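Nitrogenase molybdenum-iron protein alpha chain (Clostridium pasteurianum, PDB 4WES) forms, with the beta chain, the molybdenum-iron component of nitrogenase, which carries the metal clusters used to reduce dinitrogen to ammonium. Local coordinates at residues A[363-368]-A[432-437]; A[37-42]-A[373-378]; A[230-235]-A[294-299]. One frame throughout, in Å; residues are numbered along the deposited sequence.

Contact 1: residues A[363-368]-A[432-437]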
loop_
_atom_site.group_PDB
_atom_site.type_symbol
_atom_site.label_atom_id
_atom_site.label_comp_id
_atom_site.label_asym_id
_atom_site.label_seq_id
_atom_site.Cartn_x
_atom_site.Cartn_y
_atom_site.Cartn_z
ATOM N N LEU A 363 -6.045 -40.893 7.499
ATOM C CA LEU A 363 -6.520 -41.661 8.654
ATOM C C LEU A 363 -7.979 -41.451 8.979
ATOM O O LEU A 363 -8.593 -42.295 9.632
ATOM C CB LEU A 363 -5.691 -41.265 9.877
ATOM C CG LEU A 363 -4.218 -41.659 9.784
ATOM C CD1 LEU A 363 -3.470 -41.312 11.065
ATOM C CD2 LEU A 363 -4.121 -43.150 9.514
ATOM N N VAL A 364 -8.517 -40.300 8.571
ATOM C CA VAL A 364 -9.857 -39.877 8.929
ATOM C C VAL A 364 -10.461 -39.243 7.677
ATOM O O VAL A 364 -9.793 -38.430 7.032
ATOM C CB VAL A 364 -9.819 -38.795 10.039
ATOM C CG1 VAL A 364 -11.223 -38.293 10.307
ATOM C CG2 VAL A 364 -9.137 -39.306 11.303
ATOM N N ALA A 365 -11.700 -39.589 7.360
ATOM C CA ALA A 365 -12.400 -38.916 6.278
ATOM C C ALA A 365 -13.869 -38.844 6.579
ATOM O O ALA A 365 -14.437 -39.686 7.279
ATOM C CB ALA A 365 -12.186 -39.637 4.966
ATOM N N GLY A 366 -14.529 -37.814 6.041
ATOM C CA GLY A 366 -15.962 -37.690 6.217
ATOM C C GLY A 366 -16.517 -36.699 5.234
ATOM O O GLY A 366 -15.774 -35.966 4.567
ATOM N N PHE A 367 -17.837 -36.647 5.177
ATOM C CA PHE A 367 -18.565 -35.699 4.377
ATOM C C PHE A 367 -19.571 -34.945 5.202
ATOM O O PHE A 367 -20.159 -35.493 6.149
ATOM C CB PHE A 367 -19.338 -36.435 3.288
ATOM C CG PHE A 367 -18.506 -37.100 2.226
ATOM C CD1 PHE A 367 -17.687 -36.374 1.362
ATOM C CD2 PHE A 367 -18.596 -38.485 2.036
ATOM C CE1 PHE A 367 -16.996 -36.999 0.331
ATOM C CE2 PHE A 367 -17.912 -39.098 0.986
ATOM C CZ PHE A 367 -17.111 -38.354 0.153
ATOM N N GLU A 368 -19.822 -33.690 4.817
ATOM C CA GLU A 368 -20.919 -32.922 5.404
ATOM C C GLU A 368 -22.263 -33.571 5.133
ATOM O O GLU A 368 -23.100 -33.621 6.046
ATOM C CB GLU A 368 -20.952 -31.494 4.866
ATOM C CG GLU A 368 -19.781 -30.585 5.201
ATOM C CD GLU A 368 -19.930 -29.182 4.634
ATOM O OE1 GLU A 368 -18.867 -28.467 4.599
ATOM O OE2 GLU A 368 -21.043 -28.763 4.249
ATOM N N LYS A 432 -14.365 -48.022 0.498
ATOM C CA LYS A 432 -13.620 -49.070 -0.198
ATOM C C LYS A 432 -12.179 -48.664 -0.410
ATOM O O LYS A 432 -11.277 -49.524 -0.380
ATOM C CB LYS A 432 -14.244 -49.422 -1.535
ATOM C CG LYS A 432 -15.205 -50.592 -1.490
ATOM C CD LYS A 432 -16.623 -50.175 -1.831
ATOM C CE LYS A 432 -17.455 -51.240 -2.521
ATOM N NZ LYS A 432 -18.687 -50.579 -3.006
ATOM N N GLU A 433 -11.946 -47.373 -0.637
ATOM C CA GLU A 433 -10.610 -46.898 -0.958
ATOM C C GLU A 433 -9.739 -46.686 0.274
ATOM O O GLU A 433 -8.520 -46.633 0.165
ATOM C CB GLU A 433 -10.725 -45.596 -1.769
ATOM C CG GLU A 433 -9.413 -45.111 -2.352
ATOM C CD GLU A 433 -9.578 -44.217 -3.557
ATOM O OE1 GLU A 433 -10.599 -44.336 -4.250
ATOM O OE2 GLU A 433 -8.643 -43.438 -3.794
ATOM N N MET A 434 -10.345 -46.568 1.447
ATOM C CA MET A 434 -9.617 -46.274 2.674
ATOM C C MET A 434 -8.952 -47.533 3.225
ATOM O O MET A 434 -9.375 -48.658 2.983
ATOM C CB MET A 434 -10.574 -45.723 3.706
ATOM C CG MET A 434 -11.129 -44.376 3.262
ATOM S SD MET A 434 -12.370 -43.655 4.358
ATOM C CE MET A 434 -11.391 -43.299 5.808
ATOM N N HIS A 435 -7.865 -47.350 3.938
ATOM C CA HIS A 435 -7.224 -48.540 4.451
ATOM C C HIS A 435 -7.806 -48.979 5.792
ATOM O O HIS A 435 -8.583 -48.284 6.424
ATOM C CB HIS A 435 -5.717 -48.388 4.469
ATOM C CG HIS A 435 -5.215 -47.418 5.474
ATOM N ND1 HIS A 435 -5.152 -47.722 6.825
ATOM C CD2 HIS A 435 -4.639 -46.202 5.337
ATOM C CE1 HIS A 435 -4.607 -46.702 7.476
ATOM N NE2 HIS A 435 -4.295 -45.766 6.597
ATOM N N ASP A 436 -7.458 -50.197 6.190
ATOM C CA ASP A 436 -7.978 -50.746 7.431
ATOM C C ASP A 436 -7.494 -49.919 8.622
ATOM O O ASP A 436 -6.375 -49.399 8.604
ATOM C CB ASP A 436 -7.556 -52.206 7.593
ATOM C CG ASP A 436 -8.295 -53.139 6.642
ATOM O OD1 ASP A 436 -9.320 -52.724 6.060
ATOM O OD2 ASP A 436 -7.849 -54.311 6.476
ATOM N N GLY A 437 -8.359 -49.774 9.626
ATOM C CA GLY A 437 -8.049 -49.017 10.835
ATOM C C GLY A 437 -8.348 -47.526 10.813
ATOM O O GLY A 437 -8.037 -46.795 11.744
HETATM O O HOH W 1 -7.711 -43.353 12.252
#
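Leu363 and Ala365, on strand 361-367, meet the chain just past helix 430-433, where Met434 and His435 run on to Gly437. The backbones come closest at the far end of this run, with the CA atoms of Leu363 and Gly437 7.8 Å apart, and no direct hydrogen bond joins the two segments. A water does span them, donating to Leu363 O at 3.0 Å and, weakly, to Gly437 O at 3.5 Å. Beyond Gly437 the chain becomes strand 439-441, which runs parallel to 361-367 in the mixed sheet and takes backbone hydrogen bonds through Ile439 and Ile441. The segment 432-437 is thus the helix-to-strand connection of an open alpha/beta fold, bringing Met434 and His435 alongside strand 361-367.

Two side-chain pairs make the direct contact. Met434 extends its methyl group to the strand, Met434 CE standing 3.8 Å from Ala365 CB; the bend at its last torsion (chi3 67°) turns CE that way, and Met352 of helix 352-357 packs against both residues. Although its CB points away from 432-437, Leu363 brings one methyl back: Leu363 CD2 lies 3.9 Å from His435 NE2, at the edge of the imidazole and near its plane.

The ring is held from both nitrogens. His435 ND1 donates to Asp436 O at 2.7 Å, in the ring plane but above the carbonyl plane, while NE2 hydrogen-bonds Asp361 OD1. With ND1 a donor, a carboxylate at NE2 would probably favour a protonated imidazolium on the solvent-exposed side, while Met434 and Ala365 make the buried apolar part.

Contact 2: residues A[37-42]-A[373-378]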
loop_
_atom_site.group_PDB
_atom_site.type_symbol
_atom_site.label_atom_id
_atom_site.label_comp_id
_atom_site.label_asym_id
_atom_site.label_seq_id
_atom_site.Cartn_x
_atom_site.Cartn_y
_atom_site.Cartn_z
ATOM N N ILE A 37 -22.950 -46.966 7.599
ATOM C CA ILE A 37 -22.939 -45.665 8.247
ATOM C C ILE A 37 -24.354 -45.107 8.192
ATOM O O ILE A 37 -25.154 -45.484 7.311
ATOM C CB ILE A 37 -21.902 -44.720 7.588
ATOM C CG1 ILE A 37 -21.503 -43.553 8.517
ATOM C CG2 ILE A 37 -22.380 -44.212 6.221
ATOM C CD1 ILE A 37 -20.263 -42.816 8.064
ATOM N N VAL A 38 -24.650 -44.176 9.090
ATOM C CA VAL A 38 -25.840 -43.337 9.029
ATOM C C VAL A 38 -25.413 -42.021 8.397
ATOM O O VAL A 38 -24.434 -41.426 8.819
ATOM C CB VAL A 38 -26.471 -43.116 10.416
ATOM C CG1 VAL A 38 -27.709 -42.223 10.283
ATOM C CG2 VAL A 38 -26.846 -44.443 11.049
ATOM N N ALA A 39 -26.151 -41.574 7.374
ATOM C CA ALA A 39 -25.823 -40.359 6.644
ATOM C C ALA A 39 -27.100 -39.713 6.131
ATOM O O ALA A 39 -28.161 -40.351 6.091
ATOM C CB ALA A 39 -24.894 -40.686 5.493
ATOM N N ASN A 40 -27.003 -38.452 5.724
ATOM C CA ASN A 40 -28.138 -37.748 5.141
ATOM C C ASN A 40 -29.353 -37.732 6.047
ATOM O O ASN A 40 -30.483 -37.890 5.609
ATOM C CB ASN A 40 -28.453 -38.336 3.750
ATOM C CG ASN A 40 -29.504 -37.539 2.975
ATOM O OD1 ASN A 40 -30.330 -38.146 2.223
ATOM N ND2 ASN A 40 -29.496 -36.262 3.112
ATOM N N THR A 41 -29.109 -37.513 7.337
ATOM C CA THR A 41 -30.164 -37.249 8.307
ATOM C C THR A 41 -30.027 -35.814 8.781
ATOM O O THR A 41 -29.060 -35.113 8.480
ATOM C CB THR A 41 -30.116 -38.219 9.486
ATOM O OG1 THR A 41 -28.920 -38.014 10.223
ATOM C CG2 THR A 41 -30.175 -39.682 9.038
ATOM N N ARG A 42 -30.991 -35.353 9.567
ATOM C CA ARG A 42 -31.000 -33.984 10.028
ATOM C C ARG A 42 -29.755 -33.669 10.861
ATOM O O ARG A 42 -29.132 -34.538 11.481
ATOM C CB ARG A 42 -32.267 -33.687 10.840
ATOM C CG ARG A 42 -32.314 -34.359 12.197
ATOM C CD ARG A 42 -33.446 -33.805 13.037
ATOM N NE ARG A 42 -34.739 -34.294 12.629
ATOM C CZ ARG A 42 -35.866 -34.098 13.308
ATOM N NH1 ARG A 42 -35.852 -33.407 14.440
ATOM N NH2 ARG A 42 -37.008 -34.598 12.857
ATOM N N ASP A 373 -24.734 -44.113 -0.128
ATOM C CA ASP A 373 -24.116 -44.607 -1.352
ATOM C C ASP A 373 -22.737 -43.998 -1.617
ATOM O O ASP A 373 -21.868 -44.646 -2.256
ATOM C CB ASP A 373 -25.033 -44.488 -2.588
ATOM C CG ASP A 373 -25.824 -43.182 -2.673
ATOM O OD1 ASP A 373 -26.422 -42.735 -1.684
ATOM O OD2 ASP A 373 -25.907 -42.678 -3.810
ATOM N N ASP A 374 -22.529 -42.736 -1.246
ATOM C CA ASP A 374 -21.205 -42.131 -1.417
ATOM C C ASP A 374 -20.171 -42.754 -0.480
ATOM O O ASP A 374 -18.989 -42.821 -0.818
ATOM C CB ASP A 374 -21.270 -40.633 -1.196
ATOM C CG ASP A 374 -22.274 -39.978 -2.130
ATOM O OD1 ASP A 374 -21.990 -39.897 -3.340
ATOM O OD2 ASP A 374 -23.346 -39.610 -1.623
ATOM N N TYR A 375 -20.595 -43.123 0.732
ATOM C CA TYR A 375 -19.707 -43.788 1.693
ATOM C C TYR A 375 -19.478 -45.250 1.348
ATOM O O TYR A 375 -18.336 -45.723 1.367
ATOM C CB TYR A 375 -20.284 -43.681 3.092
ATOM C CG TYR A 375 -20.251 -42.318 3.752
ATOM C CD1 TYR A 375 -19.092 -41.841 4.348
ATOM C CD2 TYR A 375 -21.376 -41.499 3.791
ATOM C CE1 TYR A 375 -19.048 -40.615 5.013
ATOM C CE2 TYR A 375 -21.361 -40.284 4.455
ATOM C CZ TYR A 375 -20.193 -39.837 5.075
ATOM O OH TYR A 375 -20.130 -38.647 5.724
ATOM N N GLU A 376 -20.557 -45.985 1.084
ATOM C CA GLU A 376 -20.586 -47.446 1.034
ATOM C C GLU A 376 -20.653 -48.018 -0.367
ATOM O O GLU A 376 -20.499 -49.235 -0.551
ATOM C CB GLU A 376 -21.780 -47.959 1.828
ATOM C CG GLU A 376 -21.812 -47.557 3.302
ATOM C CD GLU A 376 -23.063 -47.975 4.023
ATOM O OE1 GLU A 376 -23.493 -49.147 3.813
ATOM O OE2 GLU A 376 -23.632 -47.157 4.789
ATOM N N GLY A 377 -20.936 -47.169 -1.345
ATOM C CA GLY A 377 -21.158 -47.561 -2.711
ATOM C C GLY A 377 -22.602 -47.656 -3.128
ATOM O O GLY A 377 -23.500 -47.833 -2.291
ATOM N N ARG A 378 -22.856 -47.502 -4.414
ATOM C CA ARG A 378 -24.214 -47.518 -4.932
ATOM C C ARG A 378 -24.962 -48.831 -4.751
ATOM O O ARG A 378 -26.204 -48.875 -4.819
ATOM C CB ARG A 378 -24.232 -47.118 -6.412
ATOM C CG ARG A 378 -23.987 -45.643 -6.639
ATOM C CD ARG A 378 -23.952 -45.293 -8.118
ATOM N NE ARG A 378 -25.220 -45.572 -8.781
ATOM C CZ ARG A 378 -26.255 -44.737 -8.857
ATOM N NH1 ARG A 378 -27.358 -45.132 -9.481
ATOM N NH2 ARG A 378 -26.197 -43.508 -8.383
#
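Ile37 and Ala39 pack on Tyr375 where an extended loop, between strand 25-27 and helix 54-63, passes the last turn of helix 372-376. That short helix follows strand 361-367 in an alpha/beta domain, and Gly377, with phi of 100°, leaves helical geometry directly after it.

The apolar part centres on the Tyr375 ring. Ile37 places CD1 over one face in a CH-pi contact, 4.1 Å from the ring centroid and displaced toward the rim. Its other branch sits at the root of the ring, with Ile37 CG2 3.8 Å from Tyr375 CG. Having CG1 anti to the backbone N (chi1 -160°) sets CD1 over the face and CG2 against CB, CG and CD2. Farther out, Ala39 CB comes obliquely to within 3.7 Å of Tyr375 CE2. The phenol oxygen bonds Asp442 OD1 and Phe367 N, which fix the far end of the ring.

The polar part is a single hydrogen bond across the contact. Arg372 NE of the same helix makes a salt bridge to Glu376 OE2 and steadies the acceptor. Ile37 N donates to Glu376 OE2 at 2.9 Å and almost straight, 173° at the hydrogen, approaching from above the carboxylate plane.

Contact 3: residues A[230-235]-A[294-299]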
loop_
_atom_site.group_PDB
_atom_site.type_symbol
_atom_site.label_atom_id
_atom_site.label_comp_id
_atom_site.label_asym_id
_atom_site.label_seq_id
_atom_site.Cartn_x
_atom_site.Cartn_y
_atom_site.Cartn_z
ATOM N N GLU A 230 -9.204 -33.032 -24.986
ATOM C CA GLU A 230 -9.164 -32.569 -26.365
ATOM C C GLU A 230 -7.851 -32.982 -27.058
ATOM O O GLU A 230 -7.874 -33.290 -28.275
ATOM C CB GLU A 230 -9.389 -31.047 -26.402
ATOM C CG GLU A 230 -10.840 -30.734 -26.039
ATOM C CD GLU A 230 -11.180 -29.269 -25.790
ATOM O OE1 GLU A 230 -12.407 -28.986 -25.713
ATOM O OE2 GLU A 230 -10.292 -28.381 -25.702
ATOM N N LYS A 231 -6.734 -33.027 -26.334
ATOM C CA LYS A 231 -5.483 -33.524 -26.916
ATOM C C LYS A 231 -5.605 -34.985 -27.378
ATOM O O LYS A 231 -5.051 -35.359 -28.418
ATOM C CB LYS A 231 -4.328 -33.459 -25.895
ATOM C CG LYS A 231 -3.572 -32.173 -25.781
ATOM C CD LYS A 231 -2.543 -32.266 -24.653
ATOM C CE LYS A 231 -1.360 -33.098 -25.060
ATOM N NZ LYS A 231 -0.212 -32.817 -24.156
ATOM N N ILE A 232 -6.346 -35.789 -26.628
ATOM C CA ILE A 232 -6.515 -37.185 -26.991
ATOM C C ILE A 232 -7.443 -37.308 -28.211
ATOM O O ILE A 232 -7.288 -38.243 -29.039
ATOM C CB ILE A 232 -7.041 -37.975 -25.792
ATOM C CG1 ILE A 232 -5.954 -38.028 -24.712
ATOM C CG2 ILE A 232 -7.462 -39.358 -26.223
ATOM C CD1 ILE A 232 -6.446 -38.475 -23.357
ATOM N N GLY A 233 -8.402 -36.388 -28.318
ATOM C CA GLY A 233 -9.304 -36.378 -29.472
ATOM C C GLY A 233 -10.777 -36.409 -29.144
ATOM O O GLY A 233 -11.594 -36.479 -30.073
ATOM N N TYR A 234 -11.148 -36.351 -27.880
ATOM C CA TYR A 234 -12.561 -36.284 -27.535
ATOM C C TYR A 234 -13.150 -34.929 -27.862
ATOM O O TYR A 234 -12.447 -33.897 -27.848
ATOM C CB TYR A 234 -12.761 -36.554 -26.040
ATOM C CG TYR A 234 -12.361 -37.963 -25.633
ATOM C CD1 TYR A 234 -13.174 -39.061 -25.938
ATOM C CD2 TYR A 234 -11.168 -38.204 -24.965
ATOM C CE1 TYR A 234 -12.820 -40.350 -25.589
ATOM C CE2 TYR A 234 -10.799 -39.484 -24.614
ATOM C CZ TYR A 234 -11.611 -40.561 -24.930
ATOM O OH TYR A 234 -11.269 -41.835 -24.579
ATOM N N HIS A 235 -14.454 -34.913 -28.096
ATOM C CA HIS A 235 -15.207 -33.703 -28.161
ATOM C C HIS A 235 -15.882 -33.553 -26.798
ATOM O O HIS A 235 -16.698 -34.397 -26.427
ATOM C CB HIS A 235 -16.283 -33.763 -29.254
ATOM C CG HIS A 235 -17.162 -32.563 -29.245
ATOM N ND1 HIS A 235 -18.515 -32.616 -28.965
ATOM C CD2 HIS A 235 -16.869 -31.263 -29.452
ATOM C CE1 HIS A 235 -19.018 -31.397 -29.010
ATOM N NE2 HIS A 235 -18.043 -30.558 -29.308
ATOM N N GLU A 294 -6.411 -43.765 -14.697
ATOM C CA GLU A 294 -7.462 -44.804 -14.671
ATOM C C GLU A 294 -8.693 -44.320 -15.450
ATOM O O GLU A 294 -9.274 -45.085 -16.227
ATOM C CB GLU A 294 -7.848 -45.165 -13.234
ATOM C CG GLU A 294 -8.996 -46.136 -13.119
ATOM C CD GLU A 294 -9.246 -46.579 -11.685
ATOM O OE1 GLU A 294 -9.255 -45.725 -10.774
ATOM O OE2 GLU A 294 -9.425 -47.795 -11.483
ATOM N N THR A 295 -9.079 -43.062 -15.236
ATOM C CA THR A 295 -10.232 -42.493 -15.931
ATOM C C THR A 295 -10.017 -42.556 -17.450
ATOM O O THR A 295 -10.896 -42.999 -18.200
ATOM C CB THR A 295 -10.428 -41.033 -15.505
ATOM O OG1 THR A 295 -10.757 -40.963 -14.113
ATOM C CG2 THR A 295 -11.536 -40.385 -16.326
ATOM N N LEU A 296 -8.881 -42.072 -17.916
ATOM C CA LEU A 296 -8.615 -42.020 -19.346
ATOM C C LEU A 296 -8.591 -43.424 -19.927
ATOM O O LEU A 296 -9.055 -43.668 -21.043
ATOM C CB LEU A 296 -7.303 -41.293 -19.623
ATOM C CG LEU A 296 -7.283 -39.806 -19.263
ATOM C CD1 LEU A 296 -5.871 -39.260 -19.470
ATOM C CD2 LEU A 296 -8.278 -39.031 -20.107
ATOM N N ARG A 297 -8.013 -44.377 -19.206
ATOM C CA ARG A 297 -7.980 -45.752 -19.675
ATOM C C ARG A 297 -9.378 -46.390 -19.690
ATOM O O ARG A 297 -9.714 -47.132 -20.613
ATOM C CB ARG A 297 -6.972 -46.572 -18.873
ATOM C CG ARG A 297 -5.534 -46.185 -19.215
ATOM C CD ARG A 297 -4.518 -46.823 -18.312
ATOM N NE ARG A 297 -3.204 -46.515 -18.819
ATOM C CZ ARG A 297 -2.080 -46.676 -18.134
ATOM N NH1 ARG A 297 -2.121 -47.080 -16.871
ATOM N NH2 ARG A 297 -0.929 -46.402 -18.707
ATOM N N ASP A 298 -10.216 -46.040 -18.726
ATOM C CA ASP A 298 -11.599 -46.541 -18.736
ATOM C C ASP A 298 -12.372 -45.987 -19.933
ATOM O O ASP A 298 -13.158 -46.694 -20.574
ATOM C CB ASP A 298 -12.317 -46.129 -17.453
ATOM C CG ASP A 298 -11.913 -46.938 -16.221
ATOM O OD1 ASP A 298 -11.356 -48.038 -16.364
ATOM O OD2 ASP A 298 -12.270 -46.496 -15.119
ATOM N N MET A 299 -12.168 -44.699 -20.198
ATOM C CA MET A 299 -12.842 -44.049 -21.321
ATOM C C MET A 299 -12.415 -44.727 -22.621
ATOM O O MET A 299 -13.250 -45.041 -23.486
ATOM C CB MET A 299 -12.476 -42.575 -21.396
ATOM C CG MET A 299 -13.042 -41.754 -20.276
ATOM S SD MET A 299 -12.453 -40.055 -20.350
ATOM C CE MET A 299 -13.318 -39.513 -21.821
HETATM O O HOH W 2 -8.993 -41.845 -23.137
#
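Tyr234 and Met299 make the aromatic part of this buried contact. The methyl Met299 CE stands over the centre of one ring face, 3.7 Å from the Tyr234 centroid and 12° off the ring normal, which is CH-pi geometry. The sulfur lies farther off: Met299 SD is 5.0 Å from the same centroid and oblique to it, so the Met-aromatic contact is made chiefly through the methyl. A bend at the last methionine torsion (chi3 69°) carries CE over the ring, while Met299 CB stays back at the phenol end, 3.5 Å from Tyr234 OH. Phe303 also meets the tyrosine ring.

The aliphatic part is smaller. Ile232 CD1 touches Leu296 CD2 at 3.8 Å and has the other leucine methyl close by, the two side chains crossing at a slant. Leu308, Thr312 and Val315 of helix 306-334 pack on Ile232 as well, which places it among three helices.

This is packing between the end of helix 221-232 and the middle of helix 289-303, beside the parallel sheet that contains strands 209-215 and 235-239. Helix 221-232 closes with a Schellman motif: Gly233, at phi 125°, is the C-prime residue, and Tyr234 N returns to Leu229 O while Gly233 N returns to Glu230 O. This cap places Tyr234 between Gly233 and strand 235-239, and Ile210 of strand 209-215 lies against both Tyr234 and Met299.

The polar part passes through one water. It lies in the plane of the Tyr234 ring, 2.7 Å from Tyr234 OH, and donates to Leu296 O at 2.8 Å, linking the phenol to a helix carbonyl.

Contacts 1 and 2 are neighbours, with centres about 13 Å apart, and they touch, Lys432 packing on Glu376 and Gly377. Their segments alternate in sequence. Strand 361-367 and helix 372-376 are consecutive, and contact 2 brings the early loop 37-42 against that helix. The side chains of Tyr375 and Ala365 are about 11 and 12 Å from the bound iron-sulfur-molybdenum cluster. Contact 3 lies about 29 and 30 Å from contacts 1 and 2, centre to centre; its segments precede contact 1 and are nested inside the loop that contact 2 closes. Contacts 1 and 2 thus join parts of the mixed-sheet region near the cluster, whereas contact 3 is helix packing beside the parallel sheet of 235-239, 209-215, 257-260 and 281-283, away from the annotated sites.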